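PDB 2ISM: putative oxidoreductase from Thermus thermophilus, which is of unknown precise function but belongs to a family of beta-propeller dehydrogenases and carries a bound calcium ion. Local coordinates for residues Y262-G271 and V282-L293; D325-N334 and G344-L352. All coordinates share one frame; numbering follows the deposited sequence.

Contact 1: residues Y262-G271 and V282-L293; sequences YFWPQGFPPG and VAGLRGQALLRL
Phe268 is the main bump of this contact, and residues 282-293 form the hollow that takes it. With CG anti to the backbone N (chi1 -176°), its ring reaches back into the hairpin although the CB bond itself leads away. One face receives the Leu291 CD1 methyl almost centrally, a CH-pi contact with 3.5 Å from CD1 to the ring centroid. Water 1 lies over the opposite face, donating a hydrogen bond to Pro269 O and accepting one from Gly287 N. At the rim, CZ comes 3.5 Å from Ala289 O, and Val282 O also meets the ring edge.

The same methyl also touches the indole, Leu291 CD1 to Trp264 NE1 3.9 Å, while Leu293 CD1 closes on the indole edge near CZ2. The indole is itself sandwiched between Tyr262 CE2 over one face and Phe268 CB over the other. Residues 262-271 run from the outermost strand of one propeller blade to the first strand of the next, and Phe268 plugs that crossover into the second blade. There Pro270 pairs with Gly284 as an antiparallel non-hydrogen-bonded pair, flanked by the hydrogen bonds Leu285 N to Pro269 O (2.9 Å) and Gly271 N to Ala283 O (2.8 Å). On the face of Pro270, its CB packs 3.8 Å from Val282 CG1.

At the exposed end Arg286, bent at chi3 (64°), turns one guanidinium face onto the CG corner of Pro269, CZ to CG 3.5 Å, with Gly267 CA at the edge of the guanidinium.

Contact 2: residues D325-N334 and G344-L352; sequences DGALYVTTSN and GDDRVLRLL
Arg350 lies alongside Tyr329, both side chains pointing the same way from neighbouring antiparallel strands. CG leaves anti to the backbone N (chi1 -178°), which carries the aliphatic chain across the phenol. CB passes 4.1 Å from Tyr329 CE1; CG stands over the ring face, off centre, 4.2 Å from the Tyr329 centroid in a CH-pi contact, and also touches the Ala327 methyl. CD comes up beside the hydroxyl, 3.2 Å from Tyr329 OH. A bend at chi3 (51°) then stands the guanidinium nearly perpendicular to the ring, its edge toward the hydroxyl. NE is hydrogen-bonded outside the two segments. NH1 makes a straight but weak hydrogen bond to Tyr329 OH (3.5 Å, 174°), while NH2 has its stronger partner in Glu24, on the N-terminal strand 23-27 that completes this last blade of the propeller.

The hydroxyl donates in turn to the syn lone pair of Asp325 OD2 (2.7 Å). Asp325 OD1 accepts from Ala327 N in an Asx turn. On the other side of the sheet Leu328, Val330, Leu349 and Leu351 form an apolar surface, and the strands are tied by backbone bonds such as Leu349 N to Val330 O (2.6 Å). Water 2 joins Asp345 OD1, Arg347 NH1 and, less surely, Thr332 OG1; Asp345 also accepts from Arg342 N, and Arg347 pairs with Glu25.

Receiving a weak N-H from arginine while donating to aspartate, the Tyr329 hydroxyl is probably polarised; together with Ala327 N it would probably favour an ionised Asp325, Arg350 adding at most a little.

Both contacts are largely buried, but they hold different elements of the propeller. Contact 1 links two successive blades and includes the start of a hairpin in the second, with the exposed Arg286 at its margin; contact 2 joins neighbouring strands within the closing blade, which includes strand 23-27. Chemistry follows place: aromatic rings and prolines fitted against leucines and carbonyls dominate contact 1, whereas contact 2 rests on regular strand pairing with charged groups toward its ends. They meet through Leu290, whose CD2 packs 3.7 Å from Leu351 CD2 and also touches Leu328 and Val330. The apolar face of contact 2 is therefore shared with the blade that holds strand 289-298.

Contact 1: residues Y262-G271 and V282-L293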
loop_
_atom_site.group_PDB
_atom_site.type_symbol
_atom_site.label_atom_id
_atom_site.label_comp_id
_atom_site.label_asym_id
_atom_site.label_seq_id
_atom_site.Cartn_x
_atom_site.Cartn_y
_atom_site.Cartn_z
ATOM N N TYR B 262 0.975 2.027 22.442
ATOM C CA TYR B 262 -0.437 1.702 22.545
ATOM C C TYR B 262 -0.584 0.401 23.317
ATOM O O TYR B 262 0.294 -0.463 23.264
ATOM C CB TYR B 262 -1.045 1.527 21.150
ATOM C CG TYR B 262 -2.557 1.479 21.147
ATOM C CD1 TYR B 262 -3.306 2.649 21.231
ATOM C CD2 TYR B 262 -3.237 0.263 21.090
ATOM C CE1 TYR B 262 -4.696 2.612 21.263
ATOM C CE2 TYR B 262 -4.625 0.213 21.122
ATOM C CZ TYR B 262 -5.349 1.391 21.209
ATOM O OH TYR B 262 -6.721 1.350 21.247
ATOM N N PHE B 263 -1.685 0.267 24.048
ATOM C CA PHE B 263 -1.945 -0.960 24.784
ATOM C C PHE B 263 -3.448 -1.175 24.878
ATOM O O PHE B 263 -4.224 -0.220 24.887
ATOM C CB PHE B 263 -1.309 -0.934 26.183
ATOM C CG PHE B 263 -1.946 0.036 27.139
ATOM C CD1 PHE B 263 -1.615 1.389 27.109
ATOM C CD2 PHE B 263 -2.860 -0.409 28.090
ATOM C CE1 PHE B 263 -2.182 2.285 28.015
ATOM C CE2 PHE B 263 -3.433 0.476 29.000
ATOM C CZ PHE B 263 -3.092 1.827 28.963
ATOM N N TRP B 264 -3.855 -2.438 24.948
ATOM C CA TRP B 264 -5.266 -2.781 25.077
ATOM C C TRP B 264 -5.600 -3.222 26.498
ATOM O O TRP B 264 -5.335 -4.360 26.885
ATOM C CB TRP B 264 -5.641 -3.884 24.083
ATOM C CG TRP B 264 -5.497 -3.473 22.650
ATOM C CD1 TRP B 264 -6.480 -3.001 21.829
ATOM C CD2 TRP B 264 -4.300 -3.500 21.865
ATOM N NE1 TRP B 264 -5.967 -2.731 20.583
ATOM C CE2 TRP B 264 -4.629 -3.030 20.578
ATOM C CE3 TRP B 264 -2.976 -3.875 22.120
ATOM C CZ2 TRP B 264 -3.689 -2.924 19.555
ATOM C CZ3 TRP B 264 -2.045 -3.770 21.102
ATOM C CH2 TRP B 264 -2.406 -3.298 19.837
ATOM N N PRO B 265 -6.181 -2.311 27.273
ATOM C CA PRO B 265 -6.587 -2.617 28.648
ATOM C C PRO B 265 -7.484 -3.848 28.714
ATOM O O PRO B 265 -7.316 -4.686 29.599
ATOM C CB PRO B 265 -7.373 -1.371 29.060
ATOM C CG PRO B 265 -7.917 -0.837 27.783
ATOM C CD PRO B 265 -6.875 -1.126 26.740
ATOM N N GLN B 266 -8.427 -3.949 27.783
ATOM C CA GLN B 266 -8.975 -5.240 27.384
ATOM C C GLN B 266 -8.072 -5.932 26.368
ATOM O O GLN B 266 -7.792 -5.387 25.301
ATOM C CB GLN B 266 -10.382 -5.071 26.808
ATOM C CG GLN B 266 -10.416 -4.428 25.431
ATOM C CD GLN B 266 -9.670 -3.110 25.385
ATOM O OE1 GLN B 266 -10.257 -2.050 25.602
ATOM N NE2 GLN B 266 -8.373 -3.170 25.103
ATOM N N GLY B 267 -7.621 -7.135 26.706
ATOM C CA GLY B 267 -6.393 -7.673 26.151
ATOM C C GLY B 267 -6.514 -7.989 24.674
ATOM O O GLY B 267 -7.562 -8.441 24.210
ATOM N N PHE B 268 -5.438 -7.750 23.932
ATOM C CA PHE B 268 -5.363 -8.161 22.535
ATOM C C PHE B 268 -4.027 -8.830 22.228
ATOM O O PHE B 268 -3.149 -8.228 21.609
ATOM C CB PHE B 268 -5.574 -6.960 21.611
ATOM C CG PHE B 268 -5.599 -7.315 20.151
ATOM C CD1 PHE B 268 -6.761 -7.779 19.558
ATOM C CD2 PHE B 268 -4.461 -7.184 19.374
ATOM C CE1 PHE B 268 -6.787 -8.107 18.215
ATOM C CE2 PHE B 268 -4.481 -7.510 18.031
ATOM C CZ PHE B 268 -5.646 -7.972 17.451
ATOM N N PRO B 269 -3.882 -10.077 22.663
ATOM C CA PRO B 269 -2.609 -10.793 22.537
ATOM C C PRO B 269 -2.095 -10.786 21.101
ATOM O O PRO B 269 -2.714 -11.385 20.222
ATOM C CB PRO B 269 -2.971 -12.218 22.958
ATOM C CG PRO B 269 -4.118 -12.048 23.891
ATOM C CD PRO B 269 -4.898 -10.874 23.372
ATOM N N PRO B 270 -0.972 -10.112 20.873
ATOM C CA PRO B 270 -0.451 -9.923 19.519
ATOM C C PRO B 270 0.558 -10.921 18.984
ATOM O O PRO B 270 1.320 -11.536 19.727
ATOM C CB PRO B 270 0.165 -8.534 19.605
ATOM C CG PRO B 270 0.821 -8.596 20.953
ATOM C CD PRO B 270 -0.232 -9.284 21.836
ATOM N N GLY B 271 0.536 -11.065 17.666
ATOM C CA GLY B 271 1.494 -11.902 16.989
ATOM C C GLY B 271 2.507 -10.870 16.519
ATOM O O GLY B 271 2.884 -9.970 17.282
ATOM N N VAL B 282 -1.248 -5.003 13.207
ATOM C CA VAL B 282 -0.910 -5.921 14.284
ATOM C C VAL B 282 -1.787 -7.168 14.251
ATOM O O VAL B 282 -3.006 -7.077 14.385
ATOM C CB VAL B 282 -1.074 -5.235 15.660
ATOM C CG1 VAL B 282 -0.673 -6.192 16.782
ATOM C CG2 VAL B 282 -0.226 -3.976 15.707
ATOM N N ALA B 283 -1.158 -8.327 14.072
ATOM C CA ALA B 283 -1.886 -9.590 14.033
ATOM C C ALA B 283 -2.384 -9.923 15.434
ATOM O O ALA B 283 -1.650 -9.787 16.412
ATOM C CB ALA B 283 -0.977 -10.710 13.519
ATOM N N GLY B 284 -3.636 -10.356 15.522
ATOM C CA GLY B 284 -4.198 -10.695 16.809
ATOM C C GLY B 284 -4.421 -12.188 16.941
ATOM O O GLY B 284 -5.030 -12.825 16.079
ATOM N N LEU B 285 -3.907 -12.757 18.022
ATOM C CA LEU B 285 -4.084 -14.173 18.267
ATOM C C LEU B 285 -5.399 -14.587 18.926
ATOM O O LEU B 285 -6.183 -15.336 18.333
ATOM C CB LEU B 285 -2.981 -14.692 19.208
ATOM C CG LEU B 285 -1.609 -14.804 18.524
ATOM C CD1 LEU B 285 -0.489 -15.045 19.546
ATOM C CD2 LEU B 285 -1.669 -15.948 17.513
ATOM N N ARG B 286 -5.664 -14.090 20.127
ATOM C CA ARG B 286 -6.894 -14.447 20.839
ATOM C C ARG B 286 -8.002 -13.573 20.252
ATOM O O ARG B 286 -9.154 -13.997 20.184
ATOM C CB ARG B 286 -6.769 -14.173 22.337
ATOM C CG ARG B 286 -7.973 -14.640 23.145
ATOM C CD ARG B 286 -7.677 -14.591 24.634
ATOM N NE ARG B 286 -7.449 -13.226 25.098
ATOM C CZ ARG B 286 -6.646 -12.905 26.106
ATOM N NH1 ARG B 286 -5.985 -13.855 26.759
ATOM N NH2 ARG B 286 -6.503 -11.634 26.462
ATOM N N GLY B 287 -7.655 -12.355 19.837
ATOM C CA GLY B 287 -8.648 -11.449 19.268
ATOM C C GLY B 287 -9.099 -11.859 17.876
ATOM O O GLY B 287 -10.069 -11.315 17.339
ATOM N N GLN B 288 -8.384 -12.816 17.289
ATOM C CA GLN B 288 -8.697 -13.333 15.957
ATOM C C GLN B 288 -8.964 -12.237 14.922
ATOM O O GLN B 288 -9.966 -12.275 14.205
ATOM C CB GLN B 288 -9.908 -14.267 16.035
ATOM C CG GLN B 288 -9.670 -15.522 16.867
ATOM C CD GLN B 288 -10.896 -16.412 16.939
ATOM O OE1 GLN B 288 -11.520 -16.712 15.920
ATOM N NE2 GLN B 288 -11.246 -16.843 18.144
ATOM N N ALA B 289 -8.052 -11.276 14.826
ATOM C CA ALA B 289 -8.225 -10.189 13.883
ATOM C C ALA B 289 -6.912 -9.492 13.575
ATOM O O ALA B 289 -5.939 -9.611 14.319
ATOM C CB ALA B 289 -9.219 -9.177 14.444
ATOM N N LEU B 290 -6.900 -8.768 12.463
ATOM C CA LEU B 290 -5.733 -8.003 12.051
ATOM C C LEU B 290 -6.151 -6.554 12.260
ATOM O O LEU B 290 -7.087 -6.081 11.618
ATOM C CB LEU B 290 -5.427 -8.242 10.573
ATOM C CG LEU B 290 -4.246 -7.449 10.006
ATOM C CD1 LEU B 290 -2.945 -7.909 10.666
ATOM C CD2 LEU B 290 -4.177 -7.649 8.502
ATOM N N LEU B 291 -5.479 -5.860 13.172
ATOM C CA LEU B 291 -5.822 -4.473 13.441
ATOM C C LEU B 291 -4.897 -3.505 12.722
ATOM O O LEU B 291 -3.725 -3.803 12.475
ATOM C CB LEU B 291 -5.792 -4.196 14.946
ATOM C CG LEU B 291 -6.707 -5.067 15.816
ATOM C CD1 LEU B 291 -6.611 -4.616 17.264
ATOM C CD2 LEU B 291 -8.140 -4.973 15.325
ATOM N N ARG B 292 -5.451 -2.351 12.375
ATOM C CA ARG B 292 -4.722 -1.297 11.689
ATOM C C ARG B 292 -4.618 -0.128 12.660
ATOM O O ARG B 292 -5.633 0.375 13.144
ATOM C CB ARG B 292 -5.488 -0.863 10.432
ATOM C CG ARG B 292 -4.862 0.300 9.681
ATOM C CD ARG B 292 -5.802 0.876 8.620
ATOM N NE ARG B 292 -6.057 -0.056 7.524
ATOM C CZ ARG B 292 -7.208 -0.693 7.330
ATOM N NH1 ARG B 292 -8.229 -0.502 8.157
ATOM N NH2 ARG B 292 -7.338 -1.526 6.304
ATOM N N LEU B 293 -3.393 0.283 12.970
ATOM C CA LEU B 293 -3.177 1.404 13.876
ATOM C C LEU B 293 -2.804 2.630 13.050
ATOM O O LEU B 293 -1.800 2.625 12.337
ATOM C CB LEU B 293 -2.060 1.092 14.881
ATOM C CG LEU B 293 -2.408 0.294 16.142
ATOM C CD1 LEU B 293 -3.024 -1.045 15.777
ATOM C CD2 LEU B 293 -1.147 0.094 16.963
HETATM O O HOH W 1 -5.526 -10.629 19.877
#

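Contact 2: residues D325-N334 and G344-L352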
loop_
_atom_site.group_PDB
_atom_site.type_symbol
_atom_site.label_atom_id
_atom_site.label_comp_id
_atom_site.label_asym_id
_atom_site.label_seq_id
_atom_site.Cartn_x
_atom_site.Cartn_y
_atom_site.Cartn_z
ATOM N N ASP B 325 6.187 -8.228 -3.414
ATOM C CA ASP B 325 5.160 -7.755 -4.334
ATOM C C ASP B 325 4.390 -6.559 -3.784
ATOM O O ASP B 325 3.539 -5.995 -4.471
ATOM C CB ASP B 325 4.176 -8.885 -4.635
ATOM C CG ASP B 325 3.739 -9.629 -3.380
ATOM O OD1 ASP B 325 3.815 -9.044 -2.277
ATOM O OD2 ASP B 325 3.313 -10.797 -3.495
ATOM N N GLY B 326 4.682 -6.176 -2.546
ATOM C CA GLY B 326 3.987 -5.051 -1.949
ATOM C C GLY B 326 2.690 -5.470 -1.280
ATOM O O GLY B 326 1.965 -4.639 -0.734
ATOM N N ALA B 327 2.396 -6.766 -1.331
ATOM C CA ALA B 327 1.187 -7.308 -0.716
ATOM C C ALA B 327 1.471 -7.633 0.747
ATOM O O ALA B 327 2.626 -7.811 1.131
ATOM C CB ALA B 327 0.752 -8.568 -1.449
ATOM N N LEU B 328 0.421 -7.710 1.559
ATOM C CA LEU B 328 0.582 -8.027 2.974
ATOM C C LEU B 328 0.260 -9.500 3.207
ATOM O O LEU B 328 -0.831 -9.965 2.872
ATOM C CB LEU B 328 -0.346 -7.160 3.832
ATOM C CG LEU B 328 -0.185 -7.306 5.349
ATOM C CD1 LEU B 328 1.200 -6.819 5.770
ATOM C CD2 LEU B 328 -1.265 -6.507 6.064
ATOM N N TYR B 329 1.214 -10.229 3.779
ATOM C CA TYR B 329 1.030 -11.651 4.058
ATOM C C TYR B 329 0.741 -11.880 5.533
ATOM O O TYR B 329 1.362 -11.269 6.400
ATOM C CB TYR B 329 2.285 -12.430 3.648
ATOM C CG TYR B 329 2.443 -12.582 2.154
ATOM C CD1 TYR B 329 2.108 -13.778 1.521
ATOM C CD2 TYR B 329 2.902 -11.525 1.367
ATOM C CE1 TYR B 329 2.223 -13.922 0.145
ATOM C CE2 TYR B 329 3.018 -11.657 -0.016
ATOM C CZ TYR B 329 2.677 -12.860 -0.619
ATOM O OH TYR B 329 2.791 -13.007 -1.983
ATOM N N VAL B 330 -0.210 -12.761 5.816
ATOM C CA VAL B 330 -0.576 -13.069 7.189
ATOM C C VAL B 330 -0.752 -14.578 7.330
ATOM O O VAL B 330 -1.124 -15.250 6.369
ATOM C CB VAL B 330 -1.897 -12.365 7.572
ATOM C CG1 VAL B 330 -2.320 -12.768 8.970
ATOM C CG2 VAL B 330 -1.717 -10.848 7.493
ATOM N N THR B 331 -0.458 -15.113 8.512
ATOM C CA THR B 331 -0.633 -16.546 8.740
ATOM C C THR B 331 -1.610 -16.760 9.888
ATOM O O THR B 331 -1.753 -15.904 10.763
ATOM C CB THR B 331 0.694 -17.256 9.090
ATOM O OG1 THR B 331 1.145 -16.837 10.387
ATOM C CG2 THR B 331 1.756 -16.940 8.046
ATOM N N THR B 332 -2.292 -17.901 9.876
ATOM C CA THR B 332 -3.249 -18.218 10.926
ATOM C C THR B 332 -2.586 -19.140 11.949
ATOM O O THR B 332 -1.613 -19.839 11.642
ATOM C CB THR B 332 -4.510 -18.890 10.354
ATOM O OG1 THR B 332 -4.150 -20.114 9.713
ATOM C CG2 THR B 332 -5.179 -17.980 9.331
ATOM N N SER B 333 -3.113 -19.133 13.167
ATOM C CA SER B 333 -2.537 -19.933 14.239
ATOM C C SER B 333 -3.502 -20.880 14.931
ATOM O O SER B 333 -3.211 -21.403 16.010
ATOM C CB SER B 333 -1.766 -19.006 15.181
ATOM O OG SER B 333 -0.932 -19.728 16.064
ATOM N N ASN B 334 -4.649 -21.097 14.296
ATOM C CA ASN B 334 -5.694 -21.965 14.829
ATOM C C ASN B 334 -5.323 -23.334 15.375
ATOM O O ASN B 334 -6.072 -23.917 16.160
ATOM C CB ASN B 334 -6.784 -22.113 13.771
ATOM C CG ASN B 334 -7.307 -20.776 13.307
ATOM O OD1 ASN B 334 -7.429 -20.517 12.107
ATOM N ND2 ASN B 334 -7.621 -19.914 14.260
ATOM N N GLY B 344 -8.388 -27.458 6.382
ATOM C CA GLY B 344 -7.423 -26.644 5.660
ATOM C C GLY B 344 -6.764 -25.594 6.537
ATOM O O GLY B 344 -5.959 -24.795 6.063
ATOM N N ASP B 345 -7.078 -25.619 7.832
ATOM C CA ASP B 345 -6.525 -24.635 8.751
ATOM C C ASP B 345 -5.042 -24.359 8.815
ATOM O O ASP B 345 -4.192 -25.221 8.576
ATOM C CB ASP B 345 -6.949 -24.886 10.183
ATOM C CG ASP B 345 -7.823 -23.783 10.697
ATOM O OD1 ASP B 345 -7.739 -22.665 10.132
ATOM O OD2 ASP B 345 -8.584 -24.010 11.650
ATOM N N ASP B 346 -4.773 -23.122 9.212
ATOM C CA ASP B 346 -3.455 -22.541 9.276
ATOM C C ASP B 346 -2.660 -22.117 8.077
ATOM O O ASP B 346 -1.520 -22.523 7.813
ATOM C CB ASP B 346 -2.539 -23.304 10.222
ATOM C CG ASP B 346 -2.852 -22.973 11.673
ATOM O OD1 ASP B 346 -3.842 -22.229 11.865
ATOM O OD2 ASP B 346 -2.151 -23.432 12.600
ATOM N N ARG B 347 -3.380 -21.329 7.301
ATOM C CA ARG B 347 -2.961 -20.867 6.010
ATOM C C ARG B 347 -2.100 -19.630 6.012
ATOM O O ARG B 347 -1.985 -18.912 7.012
ATOM C CB ARG B 347 -4.260 -20.460 5.310
ATOM C CG ARG B 347 -5.435 -21.426 5.424
ATOM C CD ARG B 347 -6.689 -20.766 4.839
ATOM N NE ARG B 347 -7.696 -21.735 4.409
ATOM C CZ ARG B 347 -8.443 -22.462 5.231
ATOM N NH1 ARG B 347 -8.307 -22.333 6.543
ATOM N NH2 ARG B 347 -9.318 -23.327 4.738
ATOM N N VAL B 348 -1.511 -19.398 4.853
ATOM C CA VAL B 348 -0.725 -18.217 4.594
ATOM C C VAL B 348 -1.719 -17.438 3.737
ATOM O O VAL B 348 -2.170 -17.935 2.705
ATOM C CB VAL B 348 0.515 -18.542 3.755
ATOM C CG1 VAL B 348 1.159 -17.252 3.272
ATOM C CG2 VAL B 348 1.506 -19.350 4.585
ATOM N N LEU B 349 -2.082 -16.242 4.181
ATOM C CA LEU B 349 -3.031 -15.420 3.445
ATOM C C LEU B 349 -2.333 -14.218 2.831
ATOM O O LEU B 349 -1.395 -13.671 3.410
ATOM C CB LEU B 349 -4.148 -14.939 4.379
ATOM C CG LEU B 349 -4.908 -16.017 5.157
ATOM C CD1 LEU B 349 -5.877 -15.365 6.119
ATOM C CD2 LEU B 349 -5.653 -16.932 4.185
ATOM N N ARG B 350 -2.792 -13.816 1.652
ATOM C CA ARG B 350 -2.224 -12.666 0.964
ATOM C C ARG B 350 -3.314 -11.607 0.844
ATOM O O ARG B 350 -4.383 -11.872 0.297
ATOM C CB ARG B 350 -1.726 -13.081 -0.421
ATOM C CG ARG B 350 -1.070 -11.969 -1.228
ATOM C CD ARG B 350 -0.334 -12.565 -2.415
ATOM N NE ARG B 350 -1.200 -13.466 -3.168
ATOM C CZ ARG B 350 -0.774 -14.523 -3.852
ATOM N NH1 ARG B 350 0.517 -14.824 -3.882
ATOM N NH2 ARG B 350 -1.643 -15.285 -4.502
ATOM N N LEU B 351 -3.045 -10.417 1.370
ATOM C CA LEU B 351 -4.009 -9.326 1.333
ATOM C C LEU B 351 -3.593 -8.273 0.317
ATOM O O LEU B 351 -2.576 -7.599 0.488
ATOM C CB LEU B 351 -4.151 -8.697 2.721
ATOM C CG LEU B 351 -4.987 -9.486 3.738
ATOM C CD1 LEU B 351 -4.394 -10.875 3.943
ATOM C CD2 LEU B 351 -5.036 -8.724 5.054
ATOM N N LEU B 352 -4.393 -8.152 -0.741
ATOM C CA LEU B 352 -4.149 -7.214 -1.835
ATOM C C LEU B 352 -2.821 -7.437 -2.546
ATOM O O LEU B 352 -2.814 -7.389 -3.793
ATOM C CB LEU B 352 -4.227 -5.768 -1.345
ATOM C CG LEU B 352 -5.625 -5.249 -0.996
ATOM C CD1 LEU B 352 -5.729 -3.798 -1.437
ATOM C CD2 LEU B 352 -6.694 -6.075 -1.698
HETATM O O HOH W 2 -6.794 -20.865 8.547
#